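Local coordinates for protein putative activator of HSP90 (Plasmodium falciparum, PDB 3N72) that probably binds the chaperone Hsp90 and stimulates its ATPase activity, the chain here being the N-terminal domain of the longer protein, at residues F145-D148 against L149-H152; K131-G134 against K135-K139; D117-E120 against N121-F124. All coordinates share one frame; numbering follows the deposited sequence.

Contact 1 of 3, residues F145-D148 against L149-H152; sequences FQED and LLKH
The carbonyl oxygen of Phe-145 accepts from the backbone N of Leu-149 at 2.8 Å, the shortest of four successive i to i+4 bonds that make residues 145-152 one regular alpha-helical stretch. Gln-146, Glu-147 and Asp-148 hand their carbonyls in the same way to Leu-150, Lys-151 and His-152, in fairly straight bonds. On the buried side the Phe-145 ring meets Leu-149 one turn on: ring atom CE2 lies 4.2 Å from methyl CD2 of Leu-149, which comes at the ring obliquely. Both side chains leave the helix with CG anti to the backbone N (chi1 -179° for Phe-145, 174° for Leu-149), which carries them down the same face. Leu-150 instead turns its CG back over the preceding turn, 3.3 Å from the Gln-146 carbonyl oxygen, while its CD1 only skirts CG of Gln-146 at 4.5 Å. Asp-148, at the flank facing helix 23-35, lies alongside the exposed Lys-151 and points the same way, yet OD1 of Asp-148 and NZ of Lys-151 stay 3.8 Å apart, a long salt bridge. The other carboxylate oxygen of Asp-148, OD2, is hydrogen-bonded to Tyr-29 OH, which would help fix the rotation of the group; OE1 of Gln-146 is likewise taken up by Asn-68 ND2. The helix packs on the antiparallel sheet and against helix 23-35: Phe-145 touches Ala-26 and Ile-30 and packs its ring against Phe-70, Tyr-29 and Phe-99, Leu-149 reaches Trp-25 and Val-59, and His-152 stacks on Trp-25.

Contact 2 of 3, residues K131-G134 against K135-K139; sequences KKEG and KEKIK
Lys-132 and Glu-136, one turn apart on helix 120-142, are joined by a salt bridge in which NZ of Lys-132 reaches OE2 of Glu-136 at 2.6 Å. The ammonium comes in on the syn side of the carboxylate, 16° out of its plane. The lysine runs extended as far as CE and then bends at its last torsion (chi4 -59°), which swings NZ round to the acid. Both residues are exposed, so this is the solvent side of the contact. The packed side is built on Gly-134, a buried residue whose carbonyl oxygen accepts from the backbone N of Ile-138 and is flanked by that side chain, with CG1 of Ile-138 at 3.4 Å from it. Between the two, Glu-133 and Lys-137 cross at a slant and meet through their aliphatic parts: CG of Glu-133 is 4.0 Å from CG of Lys-137. Their charged ends do not touch, since OE2 of Glu-133 and NZ of Lys-137 are 5.0 Å apart, and Glu-133 gives OE1 to Lys-41 in a salt bridge instead. Lys-135 stretches back beside the preceding turn, its CD 3.5 Å from the Lys-131 carbonyl oxygen, before NZ bonds to the carbonyl of Ile-111. The helix has a wider, pi-type turn at 131-134 and is kinked where the N atoms of Lys-132 and Glu-133 make no bond to the turn before; the regular i to i+4 pattern takes over from the Glu-136 N to Lys-132 O bond onward. Ile-138 packs on Leu-37 and Ile-111, and Glu-133 and Lys-137 lie against Ile-39; helix 120-142 thus meets strand 39-40, the loop before it and the loop that leads into strand 112-115.

Contact 3 of 3, residues D117-E120 against N121-F124; sequences DESE and NLRF
Asp-117 closes an Asx turn on Ser-119, the N-cap residue of helix 120-142, and also touches Leu-122 in the first turn of that helix. From CB the aspartate swings CG between its own backbone N and carbonyl carbon (chi1 62°), which brings the carboxylate beside Ser-119 and the Leu-122 methyl. CG then lies 3.8 Å from methyl CD1 of Leu-122, whose side chain it crosses at about a right angle. At the tip OD1 comes closest to that methyl, 3.4 Å from CD1, while OD2 remains 4.1 Å from it. The same OD1 is gripped by two donors of one residue: the backbone N of Ser-119, which closes the Asx turn, and the Ser-119 hydroxyl. Ser-119 in turn passes its carbonyl oxygen to the backbone N of Arg-123, and Glu-120 O receives the N of Phe-124. The buried Leu-122 packs on Trp-78 and Tyr-80 of strand 65-82. At Asp-117 OD1 the hydroxyl OG of Ser-119 arrives at 2.8 Å on the syn side, and the Ser-119 N at 2.9 Å on the anti side.

Overall arrangement
All three contacts belong to the two helices that close this N-terminal Aha1 domain, taken in the chain order 3, 2, 1. Contact 3 starts helix 120-142 and contact 2 lies further along it, their centres about 18 Å apart and their nearest atoms about 5 Å. Contact 1 opens the following helix, 145-161; its centre is about 22 Å from that of contact 2, and the nearest atoms are about 7 Å apart. Contacts 1 and 3 fall on opposite sides of the chain's centre, about 38 Å between centres. Strand 65-82 spans that distance, touched by Leu-122 at one end and by Gln-146 and Leu-150 at the other.

Contact 1 of 3, residues F145-D148 against L149-H152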
ATOM      1  N   PHE B 145     -14.560   2.401 -18.739  1.00 13.71           N
ATOM      2  CA  PHE B 145     -13.145   2.568 -18.458  1.00 13.83           C
ATOM      3  C   PHE B 145     -12.906   3.538 -17.308  1.00 13.65           C
ATOM      4  O   PHE B 145     -12.113   3.229 -16.406  1.00 14.40           O
ATOM      5  CB  PHE B 145     -12.380   3.051 -19.690  1.00 13.55           C
ATOM      6  CG  PHE B 145     -10.914   3.222 -19.439  1.00 13.27           C
ATOM      7  CD1 PHE B 145     -10.053   2.164 -19.605  1.00 13.70           C
ATOM      8  CD2 PHE B 145     -10.402   4.436 -18.984  1.00 12.56           C
ATOM      9  CE1 PHE B 145      -8.677   2.297 -19.334  1.00 13.01           C
ATOM     10  CE2 PHE B 145      -9.025   4.591 -18.735  1.00 12.99           C
ATOM     11  CZ  PHE B 145      -8.171   3.534 -18.892  1.00 12.51           C
ATOM     12  N   GLN B 146     -13.551   4.701 -17.359  1.00 13.28           N
ATOM     13  CA  GLN B 146     -13.291   5.753 -16.383  1.00 14.58           C
ATOM     14  C   GLN B 146     -13.785   5.321 -15.021  1.00 14.88           C
ATOM     15  O   GLN B 146     -13.075   5.488 -14.023  1.00 14.37           O
ATOM     16  CB  GLN B 146     -13.956   7.067 -16.773  1.00 14.67           C
ATOM     17  CG  GLN B 146     -13.677   8.203 -15.742  1.00 17.21           C
ATOM     18  CD  GLN B 146     -14.209   9.533 -16.198  1.00 21.46           C
ATOM     19  OE1 GLN B 146     -13.613  10.186 -17.031  1.00 23.83           O
ATOM     20  NE2 GLN B 146     -15.360   9.924 -15.679  1.00 25.49           N
ATOM     21  N   GLU B 147     -15.001   4.777 -14.968  1.00 15.14           N
ATOM     22  CA  GLU B 147     -15.486   4.238 -13.677  1.00 16.46           C
ATOM     23  C   GLU B 147     -14.580   3.156 -13.096  1.00 15.45           C
ATOM     24  O   GLU B 147     -14.255   3.188 -11.882  1.00 15.34           O
ATOM     25  CB  GLU B 147     -16.955   3.807 -13.747  1.00 18.36           C
ATOM     26  CG  GLU B 147     -17.887   4.973 -14.120  1.00 24.36           C
ATOM     27  CD  GLU B 147     -17.651   6.235 -13.274  1.00 30.95           C
ATOM     28  OE1 GLU B 147     -17.590   6.120 -12.022  1.00 34.99           O
ATOM     29  OE2 GLU B 147     -17.514   7.343 -13.861  1.00 34.14           O
ATOM     30  N   ASP B 148     -14.126   2.223 -13.934  1.00 13.49           N
ATOM     31  CA  ASP B 148     -13.216   1.204 -13.418  1.00 13.41           C
ATOM     32  C   ASP B 148     -11.853   1.743 -13.013  1.00 12.59           C
ATOM     33  O   ASP B 148     -11.252   1.264 -12.024  1.00 12.57           O
ATOM     34  CB  ASP B 148     -13.155   0.005 -14.362  1.00 13.29           C
ATOM     35  CG  ASP B 148     -14.519  -0.656 -14.512  1.00 15.67           C
ATOM     36  OD1 ASP B 148     -15.323  -0.592 -13.564  1.00 18.21           O
ATOM     37  OD2 ASP B 148     -14.802  -1.213 -15.575  1.00 18.78           O
ATOM     38  N   LEU B 149     -11.365   2.739 -13.751  1.00 11.32           N
ATOM     39  CA  LEU B 149     -10.132   3.428 -13.371  1.00 11.23           C
ATOM     40  C   LEU B 149     -10.269   4.042 -11.962  1.00 11.88           C
ATOM     41  O   LEU B 149      -9.353   3.935 -11.122  1.00 11.58           O
ATOM     42  CB  LEU B 149      -9.789   4.512 -14.387  1.00 11.50           C
ATOM     43  CG  LEU B 149      -8.594   5.410 -14.010  1.00 11.85           C
ATOM     44  CD1 LEU B 149      -7.300   4.612 -13.968  1.00 14.44           C
ATOM     45  CD2 LEU B 149      -8.502   6.555 -15.047  1.00 12.96           C
ATOM     46  N   LEU B 150     -11.401   4.680 -11.723  1.00 11.95           N
ATOM     47  CA  LEU B 150     -11.656   5.305 -10.399  1.00 12.16           C
ATOM     48  C   LEU B 150     -11.764   4.291  -9.281  1.00 12.64           C
ATOM     49  O   LEU B 150     -11.301   4.559  -8.181  1.00 12.43           O
ATOM     50  CB  LEU B 150     -12.875   6.222 -10.425  1.00 12.11           C
ATOM     51  CG  LEU B 150     -12.747   7.436 -11.346  1.00 13.71           C
ATOM     52  CD1 LEU B 150     -14.015   8.281 -11.296  1.00 17.16           C
ATOM     53  CD2 LEU B 150     -11.490   8.289 -11.082  1.00 17.27           C
ATOM     54  N   LYS B 151     -12.365   3.131  -9.545  1.00 12.91           N
ATOM     55  CA  LYS B 151     -12.399   2.063  -8.534  1.00 13.83           C
ATOM     56  C   LYS B 151     -11.000   1.533  -8.278  1.00 13.73           C
ATOM     57  O   LYS B 151     -10.659   1.252  -7.147  1.00 14.03           O
ATOM     58  CB  LYS B 151     -13.286   0.897  -8.972  1.00 14.99           C
ATOM     59  CG  LYS B 151     -14.756   1.141  -8.965  1.00 18.05           C
ATOM     60  CD  LYS B 151     -15.410  -0.223  -9.157  1.00 22.03           C
ATOM     61  CE  LYS B 151     -16.830  -0.118  -9.563  1.00 23.88           C
ATOM     62  NZ  LYS B 151     -17.092  -1.380 -10.331  1.00 26.63           N
ATOM     63  N   HIS B 152     -10.192   1.375  -9.337  1.00 12.76           N
ATOM     64  CA  HIS B 152      -8.813   0.938  -9.170  1.00 12.73           C
ATOM     65  C   HIS B 152      -8.061   1.934  -8.271  1.00 12.70           C
ATOM     66  O   HIS B 152      -7.318   1.536  -7.362  1.00 13.01           O
ATOM     67  CB  HIS B 152      -8.117   0.852 -10.523  1.00 12.60           C
ATOM     68  CG  HIS B 152      -6.682   0.453 -10.425  1.00 14.44           C
ATOM     69  ND1 HIS B 152      -6.284  -0.785  -9.968  1.00 14.85           N
ATOM     70  CD2 HIS B 152      -5.545   1.140 -10.700  1.00 14.36           C
ATOM     71  CE1 HIS B 152      -4.963  -0.847  -9.968  1.00 16.48           C
ATOM     72  NE2 HIS B 152      -4.489   0.300 -10.425  1.00 15.32           N
TER

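Contact 2 of 3, residues K131-G134 against K135-K139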
ATOM      1  N   LYS B 131     -18.941  -2.013 -39.681  1.00 24.18           N
ATOM      2  CA  LYS B 131     -18.970  -0.559 -39.836  1.00 25.56           C
ATOM      3  C   LYS B 131     -19.966   0.125 -38.910  1.00 25.93           C
ATOM      4  O   LYS B 131     -19.800   1.295 -38.591  1.00 27.07           O
ATOM      5  CB  LYS B 131     -19.203  -0.150 -41.300  1.00 26.54           C
ATOM      6  CG  LYS B 131     -20.613  -0.311 -41.833  1.00 27.75           C
ATOM      7  CD  LYS B 131     -20.653   0.111 -43.320  1.00 31.31           C
ATOM      8  CE  LYS B 131     -22.008  -0.088 -43.965  1.00 32.08           C
ATOM      9  NZ  LYS B 131     -21.975   0.362 -45.380  1.00 34.26           N
ATOM     10  N   LYS B 132     -20.999  -0.598 -38.482  1.00 25.66           N
ATOM     11  CA  LYS B 132     -21.954  -0.015 -37.557  1.00 25.39           C
ATOM     12  C   LYS B 132     -22.008  -0.791 -36.230  1.00 23.90           C
ATOM     13  O   LYS B 132     -21.571  -0.270 -35.198  1.00 23.75           O
ATOM     14  CB  LYS B 132     -23.335   0.174 -38.214  1.00 25.82           C
ATOM     15  CG  LYS B 132     -24.300   1.025 -37.393  1.00 28.73           C
ATOM     16  CD  LYS B 132     -25.702   1.102 -38.039  1.00 32.84           C
ATOM     17  CE  LYS B 132     -26.640   2.035 -37.265  1.00 34.80           C
ATOM     18  NZ  LYS B 132     -26.825   1.606 -35.845  1.00 35.78           N
ATOM     19  N   GLU B 133     -22.526  -2.022 -36.249  1.00 22.63           N
ATOM     20  CA  GLU B 133     -22.663  -2.831 -35.018  1.00 21.62           C
ATOM     21  C   GLU B 133     -21.318  -3.108 -34.332  1.00 19.93           C
ATOM     22  O   GLU B 133     -21.205  -3.022 -33.100  1.00 20.45           O
ATOM     23  CB  GLU B 133     -23.382  -4.161 -35.277  1.00 21.00           C
ATOM     24  CG  GLU B 133     -23.498  -5.032 -34.024  1.00 23.28           C
ATOM     25  CD  GLU B 133     -24.183  -6.367 -34.258  1.00 26.34           C
ATOM     26  OE1 GLU B 133     -24.407  -6.737 -35.439  1.00 27.75           O
ATOM     27  OE2 GLU B 133     -24.489  -7.043 -33.247  1.00 27.57           O
ATOM     28  N   GLY B 134     -20.308  -3.459 -35.119  1.00 18.82           N
ATOM     29  CA  GLY B 134     -18.977  -3.728 -34.553  1.00 17.59           C
ATOM     30  C   GLY B 134     -18.427  -2.564 -33.749  1.00 17.80           C
ATOM     31  O   GLY B 134     -17.909  -2.739 -32.625  1.00 16.12           O
ATOM     32  N   LYS B 135     -18.521  -1.379 -34.342  1.00 17.45           N
ATOM     33  CA  LYS B 135     -18.092  -0.148 -33.693  1.00 18.23           C
ATOM     34  C   LYS B 135     -18.937   0.094 -32.439  1.00 18.61           C
ATOM     35  O   LYS B 135     -18.410   0.440 -31.377  1.00 19.03           O
ATOM     36  CB  LYS B 135     -18.187   1.029 -34.671  1.00 18.16           C
ATOM     37  CG  LYS B 135     -17.131   0.995 -35.750  1.00 17.39           C
ATOM     38  CD  LYS B 135     -17.099   2.259 -36.594  1.00 17.51           C
ATOM     39  CE  LYS B 135     -16.185   2.056 -37.822  1.00 17.36           C
ATOM     40  NZ  LYS B 135     -15.817   3.341 -38.493  1.00 19.62           N
ATOM     41  N   GLU B 136     -20.248  -0.111 -32.546  1.00 18.88           N
ATOM     42  CA  GLU B 136     -21.131   0.067 -31.392  1.00 19.33           C
ATOM     43  C   GLU B 136     -20.699  -0.849 -30.238  1.00 18.16           C
ATOM     44  O   GLU B 136     -20.625  -0.413 -29.084  1.00 17.62           O
ATOM     45  CB  GLU B 136     -22.597  -0.203 -31.775  1.00 20.24           C
ATOM     46  CG  GLU B 136     -23.279   0.958 -32.482  1.00 26.31           C
ATOM     47  CD  GLU B 136     -24.566   0.579 -33.232  1.00 31.77           C
ATOM     48  OE1 GLU B 136     -24.984  -0.609 -33.237  1.00 34.27           O
ATOM     49  OE2 GLU B 136     -25.157   1.495 -33.841  1.00 34.74           O
ATOM     50  N   LYS B 137     -20.394  -2.113 -30.548  1.00 16.81           N
ATOM     51  CA  LYS B 137     -20.066  -3.098 -29.506  1.00 16.40           C
ATOM     52  C   LYS B 137     -18.698  -2.819 -28.874  1.00 15.46           C
ATOM     53  O   LYS B 137     -18.500  -3.045 -27.662  1.00 15.22           O
ATOM     54  CB  LYS B 137     -20.135  -4.525 -30.055  1.00 17.45           C
ATOM     55  CG  LYS B 137     -21.549  -4.895 -30.581  1.00 21.34           C
ATOM     56  CD  LYS B 137     -22.501  -5.408 -29.510  1.00 26.23           C
ATOM     57  CE  LYS B 137     -23.965  -5.168 -29.915  1.00 30.17           C
ATOM     58  NZ  LYS B 137     -24.452  -3.830 -29.428  1.00 32.57           N
ATOM     59  N   ILE B 138     -17.753  -2.348 -29.690  1.00 15.10           N
ATOM     60  CA  ILE B 138     -16.430  -1.934 -29.168  1.00 15.11           C
ATOM     61  C   ILE B 138     -16.605  -0.792 -28.157  1.00 15.05           C
ATOM     62  O   ILE B 138     -16.005  -0.816 -27.055  1.00 14.87           O
ATOM     63  CB  ILE B 138     -15.428  -1.564 -30.309  1.00 15.51           C
ATOM     64  CG1 ILE B 138     -14.950  -2.842 -31.028  1.00 15.62           C
ATOM     65  CG2 ILE B 138     -14.180  -0.815 -29.763  1.00 16.35           C
ATOM     66  CD1 ILE B 138     -14.465  -2.626 -32.446  1.00 15.08           C
ATOM     67  N   LYS B 139     -17.418   0.200 -28.514  1.00 15.15           N
ATOM     68  CA  LYS B 139     -17.654   1.337 -27.601  1.00 16.52           C
ATOM     69  C   LYS B 139     -18.322   0.877 -26.305  1.00 16.81           C
ATOM     70  O   LYS B 139     -17.951   1.321 -25.203  1.00 16.83           O
ATOM     71  CB  LYS B 139     -18.465   2.458 -28.288  1.00 17.62           C
ATOM     72  CG  LYS B 139     -17.663   3.218 -29.346  1.00 19.18           C
ATOM     73  CD  LYS B 139     -18.345   4.483 -29.810  1.00 24.37           C
ATOM     74  CE  LYS B 139     -17.424   5.289 -30.711  1.00 25.35           C
ATOM     75  NZ  LYS B 139     -18.065   6.576 -31.147  1.00 29.47           N
TER

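Contact 3 of 3, residues D117-E120 against N121-F124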
ATOM      1  N   ASP B 117      -7.384  -7.421 -47.068  1.00 19.52           N
ATOM      2  CA  ASP B 117      -7.322  -7.539 -48.515  1.00 20.21           C
ATOM      3  C   ASP B 117      -8.642  -7.089 -49.106  1.00 19.57           C
ATOM      4  O   ASP B 117      -9.578  -6.772 -48.380  1.00 19.12           O
ATOM      5  CB  ASP B 117      -6.990  -8.982 -48.920  1.00 20.43           C
ATOM      6  CG  ASP B 117      -8.035  -9.988 -48.466  1.00 20.48           C
ATOM      7  OD1 ASP B 117      -9.251  -9.740 -48.624  1.00 20.63           O
ATOM      8  OD2 ASP B 117      -7.635 -11.055 -47.972  1.00 22.40           O
ATOM      9  N   GLU B 118      -8.713  -7.050 -50.432  1.00 20.01           N
ATOM     10  CA  GLU B 118      -9.872  -6.521 -51.110  1.00 20.62           C
ATOM     11  C   GLU B 118     -10.934  -7.572 -51.441  1.00 20.34           C
ATOM     12  O   GLU B 118     -11.835  -7.301 -52.233  1.00 19.89           O
ATOM     13  CB  GLU B 118      -9.433  -5.794 -52.394  1.00 21.04           C
ATOM     14  CG  GLU B 118      -8.797  -4.404 -52.143  1.00 26.14           C
ATOM     15  CD  GLU B 118      -8.093  -3.823 -53.377  1.00 32.13           C
ATOM     16  OE1 GLU B 118      -8.504  -2.739 -53.844  1.00 35.04           O
ATOM     17  OE2 GLU B 118      -7.112  -4.434 -53.871  1.00 36.34           O
ATOM     18  N   SER B 119     -10.837  -8.760 -50.850  1.00 19.77           N
ATOM     19  CA  SER B 119     -11.792  -9.833 -51.147  1.00 20.77           C
ATOM     20  C   SER B 119     -13.273  -9.556 -50.810  1.00 21.35           C
ATOM     21  O   SER B 119     -13.608  -8.778 -49.881  1.00 21.16           O
ATOM     22  CB  SER B 119     -11.335 -11.160 -50.513  1.00 20.55           C
ATOM     23  OG  SER B 119     -11.559 -11.174 -49.104  1.00 23.76           O
ATOM     24  N   GLU B 120     -14.155 -10.191 -51.581  1.00 22.06           N
ATOM     25  CA  GLU B 120     -15.613 -10.066 -51.398  1.00 24.13           C
ATOM     26  C   GLU B 120     -16.116 -10.515 -50.030  1.00 24.85           C
ATOM     27  O   GLU B 120     -17.009  -9.885 -49.468  1.00 25.17           O
ATOM     28  CB  GLU B 120     -16.392 -10.806 -52.502  1.00 24.34           C
ATOM     29  CG  GLU B 120     -16.758  -9.915 -53.662  1.00 28.54           C
ATOM     30  CD  GLU B 120     -17.356  -8.575 -53.215  1.00 32.50           C
ATOM     31  OE1 GLU B 120     -18.446  -8.580 -52.591  1.00 34.45           O
ATOM     32  OE2 GLU B 120     -16.722  -7.520 -53.472  1.00 33.45           O
ATOM     33  N   ASN B 121     -15.564 -11.606 -49.502  1.00 26.11           N
ATOM     34  CA  ASN B 121     -15.941 -12.052 -48.142  1.00 26.76           C
ATOM     35  C   ASN B 121     -15.734 -11.008 -47.036  1.00 25.80           C
ATOM     36  O   ASN B 121     -16.607 -10.811 -46.196  1.00 25.86           O
ATOM     37  CB  ASN B 121     -15.218 -13.339 -47.769  1.00 28.25           C
ATOM     38  CG  ASN B 121     -15.695 -14.526 -48.563  1.00 30.75           C
ATOM     39  OD1 ASN B 121     -16.596 -14.417 -49.397  1.00 34.47           O
ATOM     40  ND2 ASN B 121     -15.088 -15.687 -48.310  1.00 35.44           N
ATOM     41  N   LEU B 122     -14.581 -10.353 -47.032  1.00 24.38           N
ATOM     42  CA  LEU B 122     -14.305  -9.326 -46.026  1.00 22.71           C
ATOM     43  C   LEU B 122     -15.127  -8.071 -46.216  1.00 23.02           C
ATOM     44  O   LEU B 122     -15.524  -7.430 -45.234  1.00 22.89           O
ATOM     45  CB  LEU B 122     -12.828  -8.984 -45.990  1.00 22.32           C
ATOM     46  CG  LEU B 122     -11.861 -10.058 -45.531  1.00 20.50           C
ATOM     47  CD1 LEU B 122     -10.434  -9.469 -45.500  1.00 17.66           C
ATOM     48  CD2 LEU B 122     -12.265 -10.575 -44.171  1.00 19.71           C
ATOM     49  N   ARG B 123     -15.399  -7.709 -47.470  0.50 22.58           N
ATOM     50  CA  ARG B 123     -16.254  -6.558 -47.722  0.50 22.48           C
ATOM     51  C   ARG B 123     -17.635  -6.806 -47.126  0.50 22.05           C
ATOM     52  O   ARG B 123     -18.208  -5.919 -46.487  0.50 21.65           O
ATOM     53  CB  ARG B 123     -16.365  -6.247 -49.215  0.50 22.84           C
ATOM     54  CG  ARG B 123     -17.276  -5.069 -49.511  0.50 24.97           C
ATOM     55  CD  ARG B 123     -16.778  -3.814 -48.813  0.50 27.89           C
ATOM     56  NE  ARG B 123     -17.574  -2.633 -49.149  0.50 29.82           N
ATOM     57  CZ  ARG B 123     -17.312  -1.409 -48.700  0.50 31.40           C
ATOM     58  NH1 ARG B 123     -16.282  -1.209 -47.889  0.50 31.29           N
ATOM     59  NH2 ARG B 123     -18.086  -0.387 -49.048  0.50 31.97           N
ATOM     60  N   PHE B 124     -18.162  -8.014 -47.328  1.00 22.00           N
ATOM     61  CA  PHE B 124     -19.475  -8.358 -46.790  1.00 21.82           C
ATOM     62  C   PHE B 124     -19.484  -8.258 -45.259  1.00 21.78           C
ATOM     63  O   PHE B 124     -20.391  -7.664 -44.692  1.00 21.44           O
ATOM     64  CB  PHE B 124     -19.919  -9.758 -47.219  1.00 21.80           C
ATOM     65  CG  PHE B 124     -21.135 -10.247 -46.480  1.00 24.43           C
ATOM     66  CD1 PHE B 124     -22.393  -9.684 -46.716  1.00 27.66           C
ATOM     67  CD2 PHE B 124     -21.028 -11.256 -45.529  1.00 26.16           C
ATOM     68  CE1 PHE B 124     -23.529 -10.129 -46.008  1.00 26.60           C
ATOM     69  CE2 PHE B 124     -22.153 -11.705 -44.836  1.00 27.44           C
ATOM     70  CZ  PHE B 124     -23.404 -11.134 -45.079  1.00 28.17           C
TER